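Local coordinates for protein beta-N-acetylhexosaminidase (Thermotoga neapolitana, PDB 5BZA) that probably hydrolyses terminal non-reducing N-acetyl-D-hexosamine residues from N-acetyl-beta-D-hexosaminides, as a thermostable glycosidase of glycosyl hydrolase family 3, at residues B[14-19]-B[49-54]; B[45-50]-B[455-460]; B[208-213]-B[250-255]. All coordinates share one frame; numbering follows the deposited sequence.

Interaction 1: B[14-19]-B[49-54]; sequences DDFNEE and MNFLSR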
loop_
_atom_site.group_PDB
_atom_site.type_symbol
_atom_site.label_atom_id
_atom_site.label_comp_id
_atom_site.label_asym_id
_atom_site.label_seq_id
_atom_site.Cartn_x
_atom_site.Cartn_y
_atom_site.Cartn_z
ATOM N N ASP B 14 8.671 -2.464 -17.680
ATOM C CA ASP B 14 7.258 -2.748 -17.753
ATOM C C ASP B 14 7.071 -4.257 -17.545
ATOM O O ASP B 14 5.954 -4.790 -17.575
ATOM C CB ASP B 14 6.731 -2.273 -19.109
ATOM C CG ASP B 14 5.252 -2.029 -19.109
ATOM O OD1 ASP B 14 4.744 -1.396 -18.138
ATOM O OD2 ASP B 14 4.602 -2.399 -20.120
ATOM N N ASP B 15 8.200 -4.924 -17.365
ATOM C CA ASP B 15 8.236 -6.348 -17.116
ATOM C C ASP B 15 9.566 -6.674 -16.420
ATOM O O ASP B 15 10.519 -5.886 -16.486
ATOM C CB ASP B 15 8.039 -7.137 -18.436
ATOM C CG ASP B 15 7.677 -8.625 -18.188
ATOM O OD1 ASP B 15 7.454 -8.955 -17.019
ATOM O OD2 ASP B 15 7.531 -9.432 -19.141
ATOM N N PHE B 16 9.614 -7.807 -15.707
ATOM C CA PHE B 16 10.847 -8.280 -15.095
ATOM C C PHE B 16 11.020 -9.748 -15.464
ATOM O O PHE B 16 10.106 -10.548 -15.280
ATOM C CB PHE B 16 10.836 -8.094 -13.574
ATOM C CG PHE B 16 12.032 -8.698 -12.896
ATOM C CD1 PHE B 16 13.308 -8.204 -13.128
ATOM C CD2 PHE B 16 11.880 -9.814 -12.055
ATOM C CE1 PHE B 16 14.417 -8.782 -12.504
ATOM C CE2 PHE B 16 12.968 -10.387 -11.436
ATOM C CZ PHE B 16 14.246 -9.877 -11.652
ATOM N N ASN B 17 12.154 -10.098 -16.052
ATOM C CA ASN B 17 12.276 -11.402 -16.671
ATOM C C ASN B 17 13.733 -11.621 -16.996
ATOM O O ASN B 17 14.585 -10.829 -16.574
ATOM C CB ASN B 17 11.379 -11.511 -17.914
ATOM C CG ASN B 17 11.582 -10.336 -18.891
ATOM O OD1 ASN B 17 12.713 -9.887 -19.118
ATOM N ND2 ASN B 17 10.495 -9.878 -19.497
ATOM N N GLU B 18 14.048 -12.700 -17.712
ATOM C CA GLU B 18 15.472 -13.048 -17.893
ATOM C C GLU B 18 16.087 -11.999 -18.828
ATOM O O GLU B 18 17.234 -11.612 -18.627
ATOM C CB GLU B 18 15.648 -14.487 -18.414
ATOM C CG GLU B 18 17.055 -15.180 -18.289
ATOM C CD GLU B 18 17.526 -15.457 -16.800
ATOM O OE1 GLU B 18 16.916 -14.904 -15.847
ATOM O OE2 GLU B 18 18.453 -16.293 -16.559
ATOM N N GLU B 19 15.323 -11.482 -19.797
ATOM C CA GLU B 19 15.873 -10.431 -20.666
ATOM C C GLU B 19 16.253 -9.196 -19.817
ATOM O O GLU B 19 17.366 -8.660 -19.945
ATOM C CB GLU B 19 14.891 -10.022 -21.776
ATOM C CG GLU B 19 15.461 -8.978 -22.756
ATOM C CD GLU B 19 14.518 -8.625 -23.919
ATOM O OE1 GLU B 19 13.303 -8.918 -23.816
ATOM O OE2 GLU B 19 14.988 -8.033 -24.929
ATOM N N MET B 49 12.830 -6.151 -6.891
ATOM C CA MET B 49 13.553 -5.491 -5.795
ATOM C C MET B 49 14.661 -6.401 -5.206
ATOM O O MET B 49 15.777 -5.941 -4.909
ATOM C CB MET B 49 12.595 -5.070 -4.680
ATOM C CG MET B 49 11.677 -3.974 -5.087
ATOM S SD MET B 49 12.453 -2.431 -5.703
ATOM C CE MET B 49 13.387 -1.899 -4.283
ATOM N N ASN B 50 14.358 -7.690 -5.063
ATOM C CA ASN B 50 15.356 -8.647 -4.589
ATOM C C ASN B 50 16.549 -8.763 -5.580
ATOM O O ASN B 50 17.718 -8.761 -5.191
ATOM C CB ASN B 50 14.692 -10.025 -4.360
ATOM C CG ASN B 50 15.572 -10.975 -3.607
ATOM O OD1 ASN B 50 16.191 -10.599 -2.610
ATOM N ND2 ASN B 50 15.604 -12.225 -4.037
ATOM N N PHE B 51 16.244 -8.905 -6.864
ATOM C CA PHE B 51 17.273 -8.843 -7.889
ATOM C C PHE B 51 18.123 -7.545 -7.787
ATOM O O PHE B 51 19.369 -7.594 -7.883
ATOM C CB PHE B 51 16.647 -8.980 -9.274
ATOM C CG PHE B 51 17.632 -8.864 -10.386
ATOM C CD1 PHE B 51 18.392 -9.953 -10.768
ATOM C CD2 PHE B 51 17.821 -7.641 -11.033
ATOM C CE1 PHE B 51 19.319 -9.836 -11.785
ATOM C CE2 PHE B 51 18.747 -7.509 -12.061
ATOM C CZ PHE B 51 19.499 -8.604 -12.440
ATOM N N LEU B 52 17.480 -6.394 -7.600
ATOM C CA LEU B 52 18.232 -5.133 -7.594
ATOM C C LEU B 52 19.178 -5.076 -6.406
ATOM O O LEU B 52 20.310 -4.604 -6.545
ATOM C CB LEU B 52 17.285 -3.925 -7.582
ATOM C CG LEU B 52 16.460 -3.758 -8.869
ATOM C CD1 LEU B 52 15.379 -2.660 -8.722
ATOM C CD2 LEU B 52 17.382 -3.481 -10.019
ATOM N N SER B 53 18.746 -5.623 -5.262
ATOM C CA SER B 53 19.588 -5.602 -4.035
ATOM C C SER B 53 20.923 -6.352 -4.186
ATOM O O SER B 53 21.896 -6.102 -3.462
ATOM C CB SER B 53 18.830 -6.182 -2.854
ATOM O OG SER B 53 18.890 -7.607 -2.894
ATOM N N ARG B 54 20.941 -7.305 -5.102
ATOM C CA ARG B 54 22.095 -8.149 -5.335
ATOM C C ARG B 54 22.988 -7.718 -6.508
ATOM O O ARG B 54 24.047 -8.300 -6.772
ATOM C CB ARG B 54 21.549 -9.539 -5.566
ATOM C CG ARG B 54 20.847 -9.979 -4.330
ATOM C CD ARG B 54 20.154 -11.286 -4.547
ATOM N NE ARG B 54 19.963 -11.932 -3.264
ATOM C CZ ARG B 54 19.733 -13.227 -3.129
ATOM N NH1 ARG B 54 19.618 -13.994 -4.221
ATOM N NH2 ARG B 54 19.616 -13.740 -1.904
#
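Phe51 on the helix and Phe16 on the chain just ahead of helix 18-27 make this contact, two phenylalanine side chains alone bridging a CA separation of 9.7 Å. Along 49-54 the first turn serves other neighbours: Met49 turns from residues 14-19 and lies on Ile34, while Asn50 ND2 makes a weak hydrogen bond to Glu327. Phe51 is the residue of this helix that meets the loop. With CG anti to the backbone N (chi1 177°), the ring leaves the helix toward Phe16, and Phe16 CZ comes within 3.5 Å of Phe51 CB. The neighbouring Phe16 CE1 lies 3.9 Å from Phe51 CG. The rings have centroids 5.5 Å apart and planes inclined by 53°, an oblique pairing in which two flat apolar rings bury surface against each other. Both segments belong to the first two beta-alpha units of the TIM barrel: strands 9-13 and 31-34 are adjacent and parallel, and the helices that follow them, 18-27 and 42-54, pack side by side, Phe51 also resting on Ile24 of helix 18-27. That helix begins at Asn17, whose carboxamide oxygen caps Ala20 N. Further along, Ser53 folds its hydroxyl back, donating from OG to Asn50 O at 2.8 Å. The exposed Arg54 forms a salt bridge with Glu327, and the same two residues hold a cadmium ion.

Interaction 2: B[45-50]-B[455-460]; sequences FLDFMN and VYKSFQ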
loop_
_atom_site.group_PDB
_atom_site.type_symbol
_atom_site.label_atom_id
_atom_site.label_comp_id
_atom_site.label_asym_id
_atom_site.label_seq_id
_atom_site.Cartn_x
_atom_site.Cartn_y
_atom_site.Cartn_z
ATOM N N PHE B 45 7.162 -7.349 -8.754
ATOM C CA PHE B 45 7.782 -6.212 -8.082
ATOM C C PHE B 45 8.782 -6.663 -6.991
ATOM O O PHE B 45 9.968 -6.291 -7.017
ATOM C CB PHE B 45 6.661 -5.303 -7.525
ATOM C CG PHE B 45 7.155 -4.238 -6.589
ATOM C CD1 PHE B 45 8.046 -3.263 -7.027
ATOM C CD2 PHE B 45 6.771 -4.245 -5.240
ATOM C CE1 PHE B 45 8.539 -2.281 -6.134
ATOM C CE2 PHE B 45 7.244 -3.274 -4.341
ATOM C CZ PHE B 45 8.141 -2.294 -4.798
ATOM N N LEU B 46 8.340 -7.548 -6.093
ATOM C CA LEU B 46 9.194 -8.030 -5.009
ATOM C C LEU B 46 10.414 -8.798 -5.514
ATOM O O LEU B 46 11.546 -8.594 -5.002
ATOM C CB LEU B 46 8.383 -8.927 -4.049
ATOM C CG LEU B 46 7.249 -8.230 -3.321
ATOM C CD1 LEU B 46 6.441 -9.223 -2.461
ATOM C CD2 LEU B 46 7.808 -7.099 -2.464
ATOM N N ASP B 47 10.213 -9.666 -6.515
ATOM C CA ASP B 47 11.338 -10.398 -7.055
ATOM C C ASP B 47 12.341 -9.436 -7.731
ATOM O O ASP B 47 13.568 -9.622 -7.619
ATOM C CB ASP B 47 10.876 -11.477 -8.044
ATOM C CG ASP B 47 12.010 -12.464 -8.412
ATOM O OD1 ASP B 47 12.889 -12.736 -7.549
ATOM O OD2 ASP B 47 12.041 -12.969 -9.559
ATOM N N PHE B 48 11.836 -8.419 -8.441
ATOM C CA PHE B 48 12.696 -7.361 -9.044
ATOM C C PHE B 48 13.498 -6.624 -7.949
ATOM O O PHE B 48 14.716 -6.501 -8.050
ATOM C CB PHE B 48 11.823 -6.376 -9.851
ATOM C CG PHE B 48 12.578 -5.488 -10.836
ATOM C CD1 PHE B 48 13.930 -5.658 -11.086
ATOM C CD2 PHE B 48 11.880 -4.511 -11.556
ATOM C CE1 PHE B 48 14.588 -4.864 -12.029
ATOM C CE2 PHE B 48 12.512 -3.716 -12.492
ATOM C CZ PHE B 48 13.874 -3.885 -12.730
ATOM N N MET B 49 12.830 -6.151 -6.891
ATOM C CA MET B 49 13.553 -5.491 -5.795
ATOM C C MET B 49 14.661 -6.401 -5.206
ATOM O O MET B 49 15.777 -5.941 -4.909
ATOM C CB MET B 49 12.595 -5.070 -4.680
ATOM C CG MET B 49 11.677 -3.974 -5.087
ATOM S SD MET B 49 12.453 -2.431 -5.703
ATOM C CE MET B 49 13.387 -1.899 -4.283
ATOM N N ASN B 50 14.358 -7.690 -5.063
ATOM C CA ASN B 50 15.356 -8.647 -4.589
ATOM C C ASN B 50 16.549 -8.763 -5.580
ATOM O O ASN B 50 17.718 -8.761 -5.191
ATOM C CB ASN B 50 14.692 -10.025 -4.360
ATOM C CG ASN B 50 15.572 -10.975 -3.607
ATOM O OD1 ASN B 50 16.191 -10.599 -2.610
ATOM N ND2 ASN B 50 15.604 -12.225 -4.037
ATOM N N VAL B 455 4.379 -19.341 -4.878
ATOM C CA VAL B 455 4.109 -20.148 -6.052
ATOM C C VAL B 455 5.124 -19.841 -7.174
ATOM O O VAL B 455 5.757 -20.742 -7.730
ATOM C CB VAL B 455 2.680 -19.890 -6.505
ATOM C CG1 VAL B 455 2.356 -20.652 -7.780
ATOM C CG2 VAL B 455 1.742 -20.250 -5.380
ATOM N N TYR B 456 5.323 -18.544 -7.430
ATOM C CA TYR B 456 6.312 -18.041 -8.399
ATOM C C TYR B 456 7.668 -18.652 -8.075
ATOM O O TYR B 456 8.340 -19.250 -8.941
ATOM C CB TYR B 456 6.342 -16.503 -8.320
ATOM C CG TYR B 456 7.408 -15.759 -9.088
ATOM C CD1 TYR B 456 8.714 -15.662 -8.605
ATOM C CD2 TYR B 456 7.088 -15.087 -10.264
ATOM C CE1 TYR B 456 9.689 -14.943 -9.300
ATOM C CE2 TYR B 456 8.047 -14.352 -10.968
ATOM C CZ TYR B 456 9.343 -14.275 -10.476
ATOM O OH TYR B 456 10.281 -13.550 -11.166
ATOM N N LYS B 457 8.047 -18.582 -6.803
ATOM C CA LYS B 457 9.343 -19.122 -6.421
ATOM C C LYS B 457 9.386 -20.650 -6.560
ATOM O O LYS B 457 10.435 -21.221 -6.885
ATOM C CB LYS B 457 9.699 -18.721 -4.991
ATOM C CG LYS B 457 10.154 -17.282 -4.876
ATOM C CD LYS B 457 11.409 -17.043 -5.728
ATOM C CE LYS B 457 11.729 -15.565 -5.890
ATOM N NZ LYS B 457 13.023 -15.355 -6.588
ATOM N N SER B 458 8.245 -21.313 -6.362
ATOM C CA SER B 458 8.222 -22.778 -6.476
ATOM C C SER B 458 8.433 -23.163 -7.949
ATOM O O SER B 458 9.176 -24.118 -8.234
ATOM C CB SER B 458 6.931 -23.366 -5.882
ATOM O OG SER B 458 5.840 -23.390 -6.788
ATOM N N PHE B 459 7.854 -22.394 -8.882
ATOM C CA PHE B 459 8.089 -22.681 -10.298
ATOM C C PHE B 459 9.559 -22.446 -10.634
ATOM O O PHE B 459 10.184 -23.239 -11.369
ATOM C CB PHE B 459 7.173 -21.852 -11.204
ATOM C CG PHE B 459 5.720 -22.144 -11.009
ATOM C CD1 PHE B 459 5.290 -23.439 -10.726
ATOM C CD2 PHE B 459 4.781 -21.137 -11.079
ATOM C CE1 PHE B 459 3.964 -23.714 -10.528
ATOM C CE2 PHE B 459 3.434 -21.405 -10.890
ATOM C CZ PHE B 459 3.022 -22.698 -10.617
ATOM N N GLN B 460 10.122 -21.370 -10.091
ATOM C CA GLN B 460 11.541 -21.082 -10.337
ATOM C C GLN B 460 12.448 -22.209 -9.867
ATOM O O GLN B 460 13.393 -22.625 -10.575
ATOM C CB GLN B 460 11.964 -19.788 -9.645
ATOM C CG GLN B 460 11.655 -18.511 -10.421
ATOM C CD GLN B 460 12.343 -17.292 -9.821
ATOM O OE1 GLN B 460 12.588 -17.236 -8.613
ATOM N NE2 GLN B 460 12.664 -16.302 -10.673
#
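Helices 45-50 and 455-460 pass with their axes 12.0 Å apart and their directions at 60°, and the backbones come nearest at Asp47 and Lys457, whose CA atoms are 9.0 Å apart. Across so wide a spacing, a short acid on one helix is met by the long side chains of Tyr456 and Lys457 on the other. Asp47 supplies the carboxylate at the centre: its CG stands anti to the backbone N (chi1 -168°), which directs the short acid toward the other helix. There its two oxygens are shared out. OD2 accepts a hydrogen bond from Tyr456 OH, very short at 2.5 Å, and this oxygen lies at the edge of the ring, near its plane, 3.1 Å from Tyr456 CE1. The carboxylate plane is turned steeply to that ring. OD1 accepts the ammonium of Lys457 in a salt bridge of 2.8 Å, with NZ coming from above the carboxylate, 54° out of its plane. Lysine fits because its chain, bent at chi2, starts off to one side and still carries NZ across. Gln460, one turn later, steadies that nitrogen: Lys457 NZ donates to Gln460 OE1 at 2.8 Å. Glu330 forms a second salt bridge with the same ammonium, so the buried ammonium is paired with two acids. Together the ammonium and the phenol would probably favour the ionised form of Asp47. Tyr456 also packs edge-to-face on Phe377 of helix 364-377. What results is a buried polar junction between domains, in which helix 42-54, in the second beta-alpha unit of the TIM barrel, is tied to helix 452-463, the last helix of the C-terminal domain.

Interaction 3: B[208-213]-B[250-255]; sequences TAHVKY and KAISEN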
loop_
_atom_site.group_PDB
_atom_site.type_symbol
_atom_site.label_atom_id
_atom_site.label_comp_id
_atom_site.label_asym_id
_atom_site.label_seq_id
_atom_site.Cartn_x
_atom_site.Cartn_y
_atom_site.Cartn_z
ATOM N N THR B 208 13.943 17.235 -17.904
ATOM C CA THR B 208 13.696 18.217 -18.997
ATOM C C THR B 208 12.389 17.969 -19.695
ATOM O O THR B 208 11.857 16.860 -19.620
ATOM C CB THR B 208 14.809 18.206 -20.060
ATOM O OG1 THR B 208 14.832 16.931 -20.716
ATOM C CG2 THR B 208 16.157 18.478 -19.406
ATOM N N ALA B 209 11.826 19.012 -20.296
ATOM C CA ALA B 209 10.636 18.851 -21.105
ATOM C C ALA B 209 10.966 18.672 -22.570
ATOM O O ALA B 209 11.750 19.462 -23.130
ATOM C CB ALA B 209 9.724 20.034 -20.921
ATOM N N HIS B 210 10.290 17.731 -23.229
ATOM C CA HIS B 210 10.424 17.565 -24.679
ATOM C C HIS B 210 9.509 18.590 -25.332
ATOM O O HIS B 210 8.482 18.231 -25.916
ATOM C CB HIS B 210 10.019 16.170 -25.181
ATOM C CG HIS B 210 10.850 15.037 -24.650
ATOM N ND1 HIS B 210 12.170 15.155 -24.310
ATOM C CD2 HIS B 210 10.502 13.744 -24.401
ATOM C CE1 HIS B 210 12.624 13.983 -23.873
ATOM N NE2 HIS B 210 11.625 13.120 -23.918
ATOM N N VAL B 211 9.822 19.866 -25.143
ATOM C CA VAL B 211 8.975 20.914 -25.658
ATOM C C VAL B 211 9.868 21.966 -26.302
ATOM O O VAL B 211 10.940 22.289 -25.772
ATOM C CB VAL B 211 8.094 21.559 -24.549
ATOM C CG1 VAL B 211 7.465 22.892 -25.043
ATOM C CG2 VAL B 211 7.056 20.551 -24.018
ATOM N N LYS B 212 9.411 22.474 -27.431
ATOM C CA LYS B 212 10.067 23.597 -28.112
ATOM C C LYS B 212 9.565 24.964 -27.633
ATOM O O LYS B 212 8.346 25.202 -27.537
ATOM C CB LYS B 212 9.874 23.473 -29.624
ATOM C CG LYS B 212 10.779 24.349 -30.459
ATOM C CD LYS B 212 10.756 23.887 -31.911
ATOM C CE LYS B 212 9.347 23.505 -32.401
ATOM N NZ LYS B 212 9.422 23.120 -33.873
ATOM N N TYR B 213 10.530 25.851 -27.346
ATOM C CA TYR B 213 10.270 27.231 -26.961
ATOM C C TYR B 213 10.781 28.237 -28.064
ATOM O O TYR B 213 11.830 28.862 -27.931
ATOM C CB TYR B 213 10.933 27.492 -25.609
ATOM C CG TYR B 213 10.444 26.516 -24.564
ATOM C CD1 TYR B 213 10.990 25.235 -24.465
ATOM C CD2 TYR B 213 9.409 26.859 -23.704
ATOM C CE1 TYR B 213 10.516 24.321 -23.515
ATOM C CE2 TYR B 213 8.945 25.961 -22.743
ATOM C CZ TYR B 213 9.496 24.698 -22.662
ATOM O OH TYR B 213 9.029 23.810 -21.718
ATOM N N LYS B 250 7.522 10.456 -29.001
ATOM C CA LYS B 250 7.384 10.861 -30.389
ATOM C C LYS B 250 7.940 12.268 -30.621
ATOM O O LYS B 250 8.568 12.530 -31.644
ATOM C CB LYS B 250 5.904 10.799 -30.768
ATOM C CG LYS B 250 5.483 9.530 -31.474
ATOM C CD LYS B 250 3.961 9.325 -31.378
ATOM C CE LYS B 250 3.553 8.004 -31.996
ATOM N NZ LYS B 250 4.192 7.865 -33.350
ATOM N N ALA B 251 7.722 13.157 -29.647
ATOM C CA ALA B 251 8.237 14.517 -29.703
ATOM C C ALA B 251 9.717 14.510 -30.036
ATOM O O ALA B 251 10.196 15.379 -30.789
ATOM C CB ALA B 251 7.994 15.247 -28.395
ATOM N N ILE B 252 10.438 13.521 -29.514
ATOM C CA ILE B 252 11.833 13.373 -29.896
ATOM C C ILE B 252 11.980 12.414 -31.072
ATOM O O ILE B 252 12.462 12.797 -32.161
ATOM C CB ILE B 252 12.668 12.877 -28.714
ATOM C CG1 ILE B 252 12.503 13.860 -27.551
ATOM C CG2 ILE B 252 14.134 12.699 -29.104
ATOM C CD1 ILE B 252 12.905 15.342 -27.888
ATOM N N SER B 253 11.500 11.189 -30.884
ATOM C CA SER B 253 11.801 10.117 -31.842
ATOM C C SER B 253 11.211 10.382 -33.230
ATOM O O SER B 253 11.667 9.822 -34.207
ATOM C CB SER B 253 11.305 8.782 -31.321
ATOM O OG SER B 253 9.937 8.912 -31.010
ATOM N N GLU B 254 10.137 11.136 -33.332
ATOM C CA GLU B 254 9.686 11.431 -34.689
ATOM C C GLU B 254 10.310 12.685 -35.352
ATOM O O GLU B 254 9.901 13.083 -36.457
ATOM C CB GLU B 254 8.179 11.527 -34.717
ATOM C CG GLU B 254 7.601 10.149 -34.781
ATOM C CD GLU B 254 6.146 10.185 -35.071
ATOM O OE1 GLU B 254 5.552 11.280 -34.898
ATOM O OE2 GLU B 254 5.604 9.126 -35.478
ATOM N N ASN B 255 11.341 13.243 -34.719
ATOM C CA ASN B 255 11.973 14.479 -35.172
ATOM C C ASN B 255 13.480 14.408 -35.093
ATOM O O ASN B 255 14.214 15.224 -35.683
ATOM C CB ASN B 255 11.465 15.641 -34.322
ATOM C CG ASN B 255 9.998 15.909 -34.538
ATOM O OD1 ASN B 255 9.549 15.979 -35.681
ATOM N ND2 ASN B 255 9.236 16.051 -33.455
#
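At the C-terminal mouth of the TIM barrel, the loop that leaves strand 205-208 lays His210 against Ala251 and Ile252 of the short helix 250-253, close to Asp245, which with His161 holds a cadmium ion. The main interaction is a CH-pi contact. Ile252 CG1 sits almost squarely over one face of the imidazole, 3.5 Å from the ring centroid and only 9° off the normal. Isoleucine is apt because its longer arm, CG1 and CD1, offers an apolar surface to the ring, CD1 lying 3.7 Å from His210 ND1. With chi1 at -57°, CG1 is placed beside the backbone N of Ile252, and the side chain crosses that of His210 at about a right angle. At the base of the side chain, Ala251 CB meets His210 CB at 3.9 Å; the small methyl lets helix and loop approach to 6.3 Å between the CA atoms of His210 and Ala251. The imidazole is further fixed at both nitrogens, ND1 by Thr222 OG1 and NE2 by the carbonyl of Ala246, which together with the covering isoleucine should restrict its rotation. Backbone shape adds to this, for His210 is the centre of an inverse gamma turn closed by a weak bond from Val211 N to Ala209 O. On the helix side, Asn255 folds back to fasten the end of the short helix, its ND2 donating to Ala251 O at 2.9 Å. Strand 205-208 lies between parallel strands 241-243 and 156-162, the backbone of Thr208 bonding to Leu243 and that of Ala209 to Phe162. Helix 225-235 packs beside the loop, with Ile228 against Thr208 and Leu227 against Tyr213.

Overall arrangement
Interactions 1 and 2 are neighbours, their centres 9 Å apart, and both draw on helix 42-54, sharing Met49 and Asn50. They meet where Phe16 packs on Phe48 and on the carboxylate of Asp47. Residues one turn apart on this helix, Asp47 and Phe51, meet the C-terminal domain and the first beta-alpha unit respectively. Interaction 3 lies elsewhere in the same barrel, with its centre about 30 Å from that of interaction 1 and about 37 Å from that of interaction 2, beside a metal site. Along the chain, 1 closes before 3 opens, whereas 2 joins residues from near both ends of the chain and so brings the two domains together.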